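Local structure of calcium uptake protein 3, mitochondrial (6AGI) at residues T34-I39 / N81-G86; V241-F246 / I291-F296; S275-N280 / F349-V354. The protein senses calcium through its EF-hands and regulates the mitochondrial calcium uniporter channel in the central nervous system and skeletal muscle, as a disulfide-linked heterodimer with MICU1. One frame throughout, in Å; residues are numbered along the deposited sequence.

Contact 1. Residues T34-I39 / N81-G86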
loop_
_atom_site.group_PDB
_atom_site.type_symbol
_atom_site.label_atom_id
_atom_site.label_comp_id
_atom_site.label_asym_id
_atom_site.label_seq_id
_atom_site.Cartn_x
_atom_site.Cartn_y
_atom_site.Cartn_z
ATOM N N THR B 34 -21.440 4.300 -22.346
ATOM C CA THR B 34 -20.912 5.482 -23.017
ATOM C C THR B 34 -20.033 6.263 -22.056
ATOM O O THR B 34 -20.013 5.990 -20.850
ATOM C CB THR B 34 -22.037 6.357 -23.535
ATOM O OG1 THR B 34 -22.903 6.707 -22.454
ATOM C CG2 THR B 34 -22.794 5.642 -24.621
ATOM N N PRO B 35 -19.261 7.236 -22.554
ATOM C CA PRO B 35 -18.479 8.060 -21.616
ATOM C C PRO B 35 -19.352 8.750 -20.580
ATOM O O PRO B 35 -18.970 8.811 -19.400
ATOM C CB PRO B 35 -17.759 9.042 -22.536
ATOM C CG PRO B 35 -17.641 8.273 -23.833
ATOM C CD PRO B 35 -18.905 7.499 -23.961
ATOM N N TYR B 36 -20.539 9.236 -20.967
ATOM C CA TYR B 36 -21.448 9.777 -19.955
ATOM C C TYR B 36 -21.858 8.685 -18.958
ATOM O O TYR B 36 -21.804 8.895 -17.737
ATOM C CB TYR B 36 -22.687 10.416 -20.605
ATOM C CG TYR B 36 -23.541 11.214 -19.641
ATOM C CD1 TYR B 36 -22.956 11.948 -18.610
ATOM C CD2 TYR B 36 -24.917 11.253 -19.763
ATOM C CE1 TYR B 36 -23.725 12.690 -17.712
ATOM C CE2 TYR B 36 -25.710 11.994 -18.869
ATOM C CZ TYR B 36 -25.104 12.712 -17.845
ATOM O OH TYR B 36 -25.855 13.461 -16.949
ATOM N N ASP B 37 -22.179 7.481 -19.455
ATOM C CA ASP B 37 -22.592 6.419 -18.546
ATOM C C ASP B 37 -21.497 6.080 -17.554
ATOM O O ASP B 37 -21.791 5.778 -16.388
ATOM C CB ASP B 37 -22.941 5.137 -19.304
ATOM C CG ASP B 37 -24.257 5.207 -20.013
ATOM O OD1 ASP B 37 -25.226 5.745 -19.428
ATOM O OD2 ASP B 37 -24.325 4.654 -21.132
ATOM N N PHE B 38 -20.233 6.163 -17.981
ATOM C CA PHE B 38 -19.146 5.963 -17.045
ATOM C C PHE B 38 -19.078 7.093 -16.013
ATOM O O PHE B 38 -18.917 6.840 -14.805
ATOM C CB PHE B 38 -17.842 5.795 -17.795
ATOM C CG PHE B 38 -16.674 5.750 -16.890
ATOM C CD1 PHE B 38 -16.373 4.601 -16.173
ATOM C CD2 PHE B 38 -15.912 6.893 -16.692
ATOM C CE1 PHE B 38 -15.320 4.579 -15.319
ATOM C CE2 PHE B 38 -14.852 6.872 -15.826
ATOM C CZ PHE B 38 -14.556 5.708 -15.145
ATOM N N ILE B 39 -19.157 8.346 -16.472
ATOM C CA ILE B 39 -19.167 9.477 -15.540
ATOM C C ILE B 39 -20.238 9.295 -14.468
ATOM O O ILE B 39 -20.008 9.555 -13.277
ATOM C CB ILE B 39 -19.344 10.804 -16.293
ATOM C CG1 ILE B 39 -18.137 11.032 -17.232
ATOM C CG2 ILE B 39 -19.523 11.945 -15.298
ATOM C CD1 ILE B 39 -18.226 12.297 -18.079
ATOM N N ASN B 81 -16.597 15.985 -23.300
ATOM C CA ASN B 81 -16.825 16.452 -24.657
ATOM C C ASN B 81 -17.332 15.324 -25.547
ATOM O O ASN B 81 -18.153 15.561 -26.442
ATOM C CB ASN B 81 -15.560 17.116 -25.209
ATOM C CG ASN B 81 -15.156 18.368 -24.416
ATOM O OD1 ASN B 81 -15.990 19.008 -23.755
ATOM N ND2 ASN B 81 -13.878 18.741 -24.515
ATOM N N LEU B 82 -16.796 14.115 -25.352
ATOM C CA LEU B 82 -17.404 12.863 -25.809
ATOM C C LEU B 82 -18.582 12.530 -24.917
ATOM O O LEU B 82 -18.503 11.660 -24.053
ATOM C CB LEU B 82 -16.421 11.721 -25.704
ATOM C CG LEU B 82 -15.288 11.558 -26.648
ATOM C CD1 LEU B 82 -14.590 10.259 -26.250
ATOM C CD2 LEU B 82 -15.987 11.485 -27.927
ATOM N N LYS B 83 -19.699 13.188 -25.117
ATOM C CA LYS B 83 -20.691 12.954 -24.076
ATOM C C LYS B 83 -21.299 11.568 -24.220
ATOM O O LYS B 83 -21.057 10.687 -23.391
ATOM C CB LYS B 83 -21.800 14.012 -24.088
ATOM C CG LYS B 83 -22.696 13.953 -22.857
ATOM C CD LYS B 83 -23.834 14.958 -22.923
ATOM C CE LYS B 83 -24.814 14.714 -21.758
ATOM N NZ LYS B 83 -26.172 15.330 -21.991
ATOM N N GLU B 84 -22.031 11.330 -25.299
ATOM C CA GLU B 84 -22.642 10.029 -25.485
ATOM C C GLU B 84 -22.220 9.417 -26.807
ATOM O O GLU B 84 -22.730 8.354 -27.192
ATOM C CB GLU B 84 -24.162 10.161 -25.360
ATOM C CG GLU B 84 -24.549 10.554 -23.940
ATOM C CD GLU B 84 -25.989 10.226 -23.578
ATOM O OE1 GLU B 84 -26.874 11.098 -23.752
ATOM O OE2 GLU B 84 -26.217 9.080 -23.099
ATOM N N LYS B 85 -21.281 10.080 -27.475
ATOM C CA LYS B 85 -20.722 9.594 -28.727
ATOM C C LYS B 85 -19.468 8.728 -28.516
ATOM O O LYS B 85 -18.385 9.084 -28.980
ATOM C CB LYS B 85 -20.399 10.764 -29.659
ATOM C CG LYS B 85 -21.603 11.618 -30.023
ATOM C CD LYS B 85 -21.211 12.758 -30.949
ATOM C CE LYS B 85 -20.181 13.667 -30.302
ATOM N NZ LYS B 85 -20.689 14.276 -29.042
ATOM N N GLY B 86 -19.615 7.596 -27.832
ATOM C CA GLY B 86 -18.502 6.674 -27.608
ATOM C C GLY B 86 -18.979 5.416 -26.911
ATOM O O GLY B 86 -20.113 5.341 -26.425
#
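Tyr-36 and Lys-83 meet twice, once through the backbone and once through their side chains. Tyr-36 N donates a hydrogen bond to Lys-83 O (2.9 Å), nearly along the C=O axis but bent at the hydrogen, with an N-H...O angle of 135°. An amide in the first turn of a helix has no carbonyl of an earlier turn to bond, and here the loop supplies one. The side chain of Tyr-36 then runs beside that of Lys-83, both pointing the same way. Its CB lies against Lys-83 O and Glu-84 CG. CG is anti to the backbone N (chi1 -169°), which carries the ring out alongside the extended lysine chain. Lys-83 CE sits over one ring face, 4.1 Å from the centroid of the Tyr-36 ring, in a CH-pi contact displaced toward CD2 and CE2. The ammonium is farther out, so any cation-pi attraction is weak. Tyr-36 CD2 also has Glu-84 CD 4.1 Å away, with the carboxylate plane turned 75° from the ring.

Pro-35 packs deeper. Its CG is 4.1 Å from Leu-82 CB, and its CD faces Gly-86 O. Thr-34 turns its methyl CG2 to the carbonyls of Glu-84 and Gly-86. Its hydroxyl serves the helix instead: Thr-34 OG1 accepts from Asp-37 N (3.2 Å), and Asp-37 OD2 accepts from Thr-34 N (3.1 Å). This is a capping box. Ser-24 OG also bonds Asp-37 OD2, tying the cap to the loop before strand 25-27.

The contact thus sets the start of helix 35-43 against the loop between helices 78-81 and 90-101. Beyond it, Ile-39 packs on Phe-79 and Arg-80 of helix 78-81, and Phe-38 on Tyr-93 and Leu-96 of helix 90-101.

Contact 2. Residues V241-F246 / I291-F296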
loop_
_atom_site.group_PDB
_atom_site.type_symbol
_atom_site.label_atom_id
_atom_site.label_comp_id
_atom_site.label_asym_id
_atom_site.label_seq_id
_atom_site.Cartn_x
_atom_site.Cartn_y
_atom_site.Cartn_z
ATOM N N VAL B 241 -12.850 13.215 -13.151
ATOM C CA VAL B 241 -13.763 12.705 -12.129
ATOM C C VAL B 241 -13.796 13.617 -10.902
ATOM O O VAL B 241 -14.878 13.906 -10.351
ATOM C CB VAL B 241 -13.410 11.251 -11.796
ATOM C CG1 VAL B 241 -14.250 10.765 -10.689
ATOM C CG2 VAL B 241 -13.676 10.411 -13.013
ATOM N N LEU B 242 -12.628 14.102 -10.463
ATOM C CA LEU B 242 -12.627 15.023 -9.325
ATOM C C LEU B 242 -13.405 16.304 -9.640
ATOM O O LEU B 242 -14.228 16.755 -8.834
ATOM C CB LEU B 242 -11.197 15.352 -8.904
ATOM C CG LEU B 242 -10.414 14.243 -8.185
ATOM C CD1 LEU B 242 -9.064 14.762 -7.671
ATOM C CD2 LEU B 242 -11.219 13.590 -7.074
ATOM N N GLU B 243 -13.173 16.892 -10.820
ATOM C CA GLU B 243 -13.895 18.103 -11.218
ATOM C C GLU B 243 -15.402 17.884 -11.208
ATOM O O GLU B 243 -16.154 18.716 -10.688
ATOM C CB GLU B 243 -13.466 18.562 -12.612
ATOM C CG GLU B 243 -12.098 19.213 -12.693
ATOM C CD GLU B 243 -11.896 19.928 -14.005
ATOM O OE1 GLU B 243 -12.919 20.165 -14.691
ATOM O OE2 GLU B 243 -10.732 20.227 -14.357
ATOM N N ILE B 244 -15.868 16.771 -11.787
ATOM C CA ILE B 244 -17.306 16.550 -11.854
ATOM C C ILE B 244 -17.888 16.414 -10.455
ATOM O O ILE B 244 -18.974 16.938 -10.175
ATOM C CB ILE B 244 -17.629 15.339 -12.743
ATOM C CG1 ILE B 244 -17.353 15.695 -14.199
ATOM C CG2 ILE B 244 -19.083 14.907 -12.578
ATOM C CD1 ILE B 244 -17.049 14.493 -15.104
ATOM N N GLU B 245 -17.188 15.733 -9.537
ATOM C CA GLU B 245 -17.768 15.639 -8.192
ATOM C C GLU B 245 -17.817 17.013 -7.525
ATOM O O GLU B 245 -18.886 17.476 -7.080
ATOM C CB GLU B 245 -16.961 14.661 -7.336
ATOM C CG GLU B 245 -17.527 13.221 -7.194
ATOM C CD GLU B 245 -18.758 13.123 -6.269
ATOM O OE1 GLU B 245 -18.609 13.397 -5.049
ATOM O OE2 GLU B 245 -19.870 12.778 -6.756
ATOM N N PHE B 246 -16.675 17.712 -7.525
ATOM C CA PHE B 246 -16.590 19.027 -6.896
ATOM C C PHE B 246 -17.679 19.949 -7.424
ATOM O O PHE B 246 -18.524 20.440 -6.658
ATOM C CB PHE B 246 -15.194 19.632 -7.132
ATOM C CG PHE B 246 -14.976 20.934 -6.413
ATOM C CD1 PHE B 246 -14.593 20.956 -5.082
ATOM C CD2 PHE B 246 -15.170 22.137 -7.061
ATOM C CE1 PHE B 246 -14.420 22.167 -4.392
ATOM C CE2 PHE B 246 -14.988 23.343 -6.387
ATOM C CZ PHE B 246 -14.618 23.358 -5.044
ATOM N N ILE B 291 -14.166 24.582 1.097
ATOM C CA ILE B 291 -12.990 23.900 0.588
ATOM C C ILE B 291 -12.833 24.250 -0.877
ATOM O O ILE B 291 -13.779 24.116 -1.658
ATOM C CB ILE B 291 -13.118 22.380 0.794
ATOM C CG1 ILE B 291 -13.292 22.097 2.288
ATOM C CG2 ILE B 291 -11.924 21.623 0.211
ATOM C CD1 ILE B 291 -12.019 22.298 3.101
ATOM N N THR B 292 -11.644 24.697 -1.250
ATOM C CA THR B 292 -11.401 25.059 -2.637
ATOM C C THR B 292 -11.096 23.802 -3.465
ATOM O O THR B 292 -10.842 22.715 -2.924
ATOM C CB THR B 292 -10.282 26.105 -2.697
ATOM O OG1 THR B 292 -9.017 25.491 -2.426
ATOM C CG2 THR B 292 -10.520 27.185 -1.659
ATOM N N PHE B 293 -11.145 23.935 -4.796
ATOM C CA PHE B 293 -10.901 22.748 -5.618
ATOM C C PHE B 293 -9.483 22.234 -5.440
ATOM O O PHE B 293 -9.239 21.020 -5.498
ATOM C CB PHE B 293 -11.124 23.007 -7.097
ATOM C CG PHE B 293 -10.858 21.804 -7.943
ATOM C CD1 PHE B 293 -11.676 20.679 -7.866
ATOM C CD2 PHE B 293 -9.792 21.789 -8.820
ATOM C CE1 PHE B 293 -11.434 19.552 -8.667
ATOM C CE2 PHE B 293 -9.536 20.667 -9.616
ATOM C CZ PHE B 293 -10.355 19.544 -9.537
ATOM N N ASP B 294 -8.528 23.140 -5.267
ATOM C CA ASP B 294 -7.160 22.687 -5.094
ATOM C C ASP B 294 -7.044 21.828 -3.848
ATOM O O ASP B 294 -6.315 20.831 -3.842
ATOM C CB ASP B 294 -6.210 23.879 -5.027
ATOM C CG ASP B 294 -5.793 24.354 -6.396
ATOM O OD1 ASP B 294 -6.085 23.633 -7.384
ATOM O OD2 ASP B 294 -5.194 25.454 -6.481
ATOM N N GLU B 295 -7.751 22.212 -2.778
ATOM C CA GLU B 295 -7.679 21.474 -1.520
ATOM C C GLU B 295 -8.361 20.124 -1.639
ATOM O O GLU B 295 -7.865 19.120 -1.121
ATOM C CB GLU B 295 -8.292 22.301 -0.383
ATOM C CG GLU B 295 -7.542 23.595 -0.101
ATOM C CD GLU B 295 -8.311 24.541 0.785
ATOM O OE1 GLU B 295 -9.442 24.194 1.179
ATOM O OE2 GLU B 295 -7.803 25.659 1.036
ATOM N N PHE B 296 -9.494 20.090 -2.332
ATOM C CA PHE B 296 -10.232 18.855 -2.555
ATOM C C PHE B 296 -9.404 17.878 -3.400
ATOM O O PHE B 296 -9.300 16.681 -3.074
ATOM C CB PHE B 296 -11.584 19.288 -3.146
ATOM C CG PHE B 296 -12.456 18.208 -3.693
ATOM C CD1 PHE B 296 -12.240 17.646 -4.930
ATOM C CD2 PHE B 296 -13.561 17.807 -2.965
ATOM C CE1 PHE B 296 -13.107 16.680 -5.425
ATOM C CE2 PHE B 296 -14.431 16.845 -3.437
ATOM C CZ PHE B 296 -14.203 16.271 -4.667
#
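Phe-246, Phe-293 and Phe-296 all have CG anti to the backbone N, and this sends their rings in between the two helices as an aromatic cluster. For Phe-246 the torsion is -175°, and its ring touches both of the others. Phe-293 turns its edge to a face of Phe-246, with centroids 5.4 Å apart and planes at 69°. Phe-293 CB also sits over that face, 4.0 Å from the Phe-246 centroid. Phe-246 in turn points its own edge at a face of Phe-296, centroids 5.3 Å apart and planes at 66°. The result is a chain of two T-shaped pairs.

Segment 291-296 belongs to the degenerate EF-hand 2. Its short strand 291-292 pairs antiparallel with strand 255-256, much like the loop strands of paired EF-hands, and Ile-256 packs on both Phe-246 and Phe-296. Ile-291 O lies at the edge of the Phe-246 ring, 3.4 Å from CE1.

Leu-242 CD2 touches Phe-296 CE1 at 4.0 Å. Glu-243 lays its CG against Phe-293 CZ (3.6 Å), while its carboxylate reaches Arg-80 in a salt bridge. Phe-296 also meets Phe-300 and Phe-261.

Contact 3. Residues S275-N280 / F349-V354. With CA (calcium ion), chain G.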
loop_
_atom_site.group_PDB
_atom_site.type_symbol
_atom_site.label_atom_id
_atom_site.label_comp_id
_atom_site.label_asym_id
_atom_site.label_seq_id
_atom_site.Cartn_x
_atom_site.Cartn_y
_atom_site.Cartn_z
ATOM N N SER B 275 -24.893 8.576 9.395
ATOM C CA SER B 275 -25.586 9.789 9.832
ATOM C C SER B 275 -24.966 10.395 11.093
ATOM O O SER B 275 -24.951 11.624 11.246
ATOM C CB SER B 275 -27.081 9.524 10.017
ATOM O OG SER B 275 -27.666 9.102 8.793
ATOM N N VAL B 276 -24.475 9.568 12.024
ATOM C CA VAL B 276 -23.879 10.133 13.239
ATOM C C VAL B 276 -22.595 10.890 12.924
ATOM O O VAL B 276 -22.267 11.892 13.580
ATOM C CB VAL B 276 -23.612 9.026 14.278
ATOM C CG1 VAL B 276 -23.212 9.642 15.606
ATOM C CG2 VAL B 276 -24.842 8.171 14.466
ATOM N N PHE B 277 -21.866 10.449 11.903
ATOM C CA PHE B 277 -20.637 11.136 11.531
ATOM C C PHE B 277 -20.927 12.482 10.872
ATOM O O PHE B 277 -20.260 13.488 11.164
ATOM C CB PHE B 277 -19.823 10.245 10.613
ATOM C CG PHE B 277 -18.397 10.637 10.525
ATOM C CD1 PHE B 277 -17.623 10.717 11.671
ATOM C CD2 PHE B 277 -17.831 10.946 9.307
ATOM C CE1 PHE B 277 -16.300 11.077 11.596
ATOM C CE2 PHE B 277 -16.512 11.310 9.216
ATOM C CZ PHE B 277 -15.740 11.377 10.363
ATOM N N LEU B 278 -21.909 12.523 9.970
ATOM C CA LEU B 278 -22.298 13.799 9.384
ATOM C C LEU B 278 -22.823 14.748 10.456
ATOM O O LEU B 278 -22.499 15.943 10.456
ATOM C CB LEU B 278 -23.349 13.582 8.297
ATOM C CG LEU B 278 -22.858 12.939 7.002
ATOM C CD1 LEU B 278 -24.046 12.600 6.103
ATOM C CD2 LEU B 278 -21.862 13.846 6.296
ATOM N N GLU B 279 -23.625 14.231 11.393
ATOM C CA GLU B 279 -24.056 15.063 12.510
ATOM C C GLU B 279 -22.854 15.546 13.316
ATOM O O GLU B 279 -22.920 16.598 13.969
ATOM C CB GLU B 279 -25.047 14.299 13.392
ATOM N N ASN B 280 -21.737 14.806 13.265
ATOM C CA ASN B 280 -20.546 15.251 13.983
ATOM C C ASN B 280 -19.865 16.398 13.238
ATOM O O ASN B 280 -19.516 17.408 13.859
ATOM C CB ASN B 280 -19.602 14.042 14.196
ATOM C CG ASN B 280 -18.103 14.412 14.368
ATOM O OD1 ASN B 280 -17.741 15.528 14.732
ATOM N ND2 ASN B 280 -17.235 13.439 14.109
ATOM N N PHE B 349 -9.246 17.327 10.722
ATOM C CA PHE B 349 -9.231 17.023 12.151
ATOM C C PHE B 349 -10.625 17.156 12.760
ATOM O O PHE B 349 -11.072 16.271 13.498
ATOM C CB PHE B 349 -8.206 17.891 12.882
ATOM C CG PHE B 349 -6.836 17.284 12.902
ATOM C CD1 PHE B 349 -6.228 16.878 11.715
ATOM C CD2 PHE B 349 -6.183 17.037 14.103
ATOM C CE1 PHE B 349 -4.970 16.301 11.716
ATOM C CE2 PHE B 349 -4.920 16.452 14.116
ATOM C CZ PHE B 349 -4.317 16.081 12.914
ATOM N N LYS B 350 -11.345 18.235 12.439
ATOM C CA LYS B 350 -12.684 18.379 13.004
ATOM C C LYS B 350 -13.649 17.318 12.474
ATOM O O LYS B 350 -14.624 16.969 13.147
ATOM C CB LYS B 350 -13.228 19.783 12.727
ATOM C CG LYS B 350 -13.253 20.739 13.943
ATOM C CD LYS B 350 -11.882 21.027 14.565
ATOM C CE LYS B 350 -11.980 22.122 15.636
ATOM N NZ LYS B 350 -13.175 21.984 16.533
ATOM N N ILE B 351 -13.403 16.788 11.281
ATOM C CA ILE B 351 -14.248 15.716 10.771
ATOM C C ILE B 351 -13.972 14.407 11.510
ATOM O O ILE B 351 -14.897 13.755 12.001
ATOM C CB ILE B 351 -14.063 15.574 9.250
ATOM C CG1 ILE B 351 -14.600 16.808 8.538
ATOM C CG2 ILE B 351 -14.777 14.351 8.717
ATOM C CD1 ILE B 351 -14.225 16.841 7.079
ATOM N N PHE B 352 -12.694 14.029 11.654
ATOM C CA PHE B 352 -12.327 12.699 12.149
ATOM C C PHE B 352 -11.928 12.618 13.622
ATOM O O PHE B 352 -11.875 11.506 14.163
ATOM C CB PHE B 352 -11.164 12.107 11.341
ATOM C CG PHE B 352 -11.458 11.924 9.890
ATOM C CD1 PHE B 352 -12.031 10.750 9.433
ATOM C CD2 PHE B 352 -11.165 12.921 8.979
ATOM C CE1 PHE B 352 -12.300 10.564 8.084
ATOM C CE2 PHE B 352 -11.427 12.748 7.631
ATOM C CZ PHE B 352 -11.995 11.565 7.179
ATOM N N ASP B 353 -11.583 13.730 14.264
ATOM C CA ASP B 353 -11.098 13.647 15.638
ATOM C C ASP B 353 -12.337 13.600 16.536
ATOM O O ASP B 353 -12.970 14.615 16.830
ATOM C CB ASP B 353 -10.185 14.827 15.950
ATOM C CG ASP B 353 -10.043 15.123 17.433
ATOM O OD1 ASP B 353 -10.031 14.187 18.258
ATOM O OD2 ASP B 353 -9.953 16.324 17.763
ATOM N N VAL B 354 -12.763 12.356 16.758
ATOM C CA VAL B 354 -13.900 11.988 17.594
ATOM C C VAL B 354 -13.619 12.150 19.079
ATOM O O VAL B 354 -14.457 12.636 19.840
ATOM C CB VAL B 354 -14.348 10.539 17.327
ATOM C CG1 VAL B 354 -14.825 10.387 15.890
ATOM C CG2 VAL B 354 -13.212 9.570 17.623
HETATM CA CA CA G . -8.184 12.670 18.596
#
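Phe-277 points the tip of its ring at the end of helix 342-352, and its side chain crosses that of Ile-351 at about a right angle. Phe-277 CZ is 3.5 Å from Ile-351 CG2, and Ile-351 O lies near Phe-277 CZ and CE1. Phe-277 CG is anti to its backbone N (chi1 -161°), which brings the ring across to the other helix. The Phe-352 ring is turned obliquely to that of Phe-277, with planes at 51° and centroids 5.7 Å apart. Their closest atoms are Phe-277 CZ and Phe-352 CD1, at 3.9 Å. Ile-351 CG2 also lies over a face of Phe-352, so this one methyl packs against both rings. An alanine in place of Phe-277 would probably open a gap beside Ile-351 CG2 and leave the Phe-352 ring without its neighbour from helix 274-284.

Asn-280 comes in one turn later. Its ND2 is 3.2 Å from Ile-351 O, while its OD1 is hydrogen-bonded to Ser-284 OG.

Asp-353 leaves the helix right after Phe-352, at the centre of an inverse gamma turn. It turns away from helix 274-284 and binds the calcium ion through OD1 (2.4 Å). Asp-355, Asp-357, Gln-359 (through its backbone O) and Glu-364 bind the same ion in EF-hand 3. Asp-353 OD2 accepts from Asp-358 N, which helps fix the carboxylate.

The contact joins the first helix of the degenerate EF-hand 2 to the end of the entering helix of EF-hand 3. Helix 258-265 lies against it too: Ile-351 packs on Phe-261 and Ala-262, and Phe-352 on Leu-265.

The chain carries the three EF-hands, and the contacts run across it in order. Contacts 1 and 2 have centres about 20 Å apart and touch directly, where Ile-39 CG2 packs on Ile-244 CD1 at 3.6 Å. Contacts 2 and 3 are also about 20 Å apart between centres, with nearest atoms about 7 Å apart. Phe-261 of helix 258-265 bridges them, meeting Phe-296 of one and Ile-351 of the other. Their segments alternate along the chain, and each takes one from EF-hand 2. Contact 1 lies about 36 Å from contact 3, centre to centre. Contact 3 alone holds a calcium ligand; the other two lie away from the calcium sites.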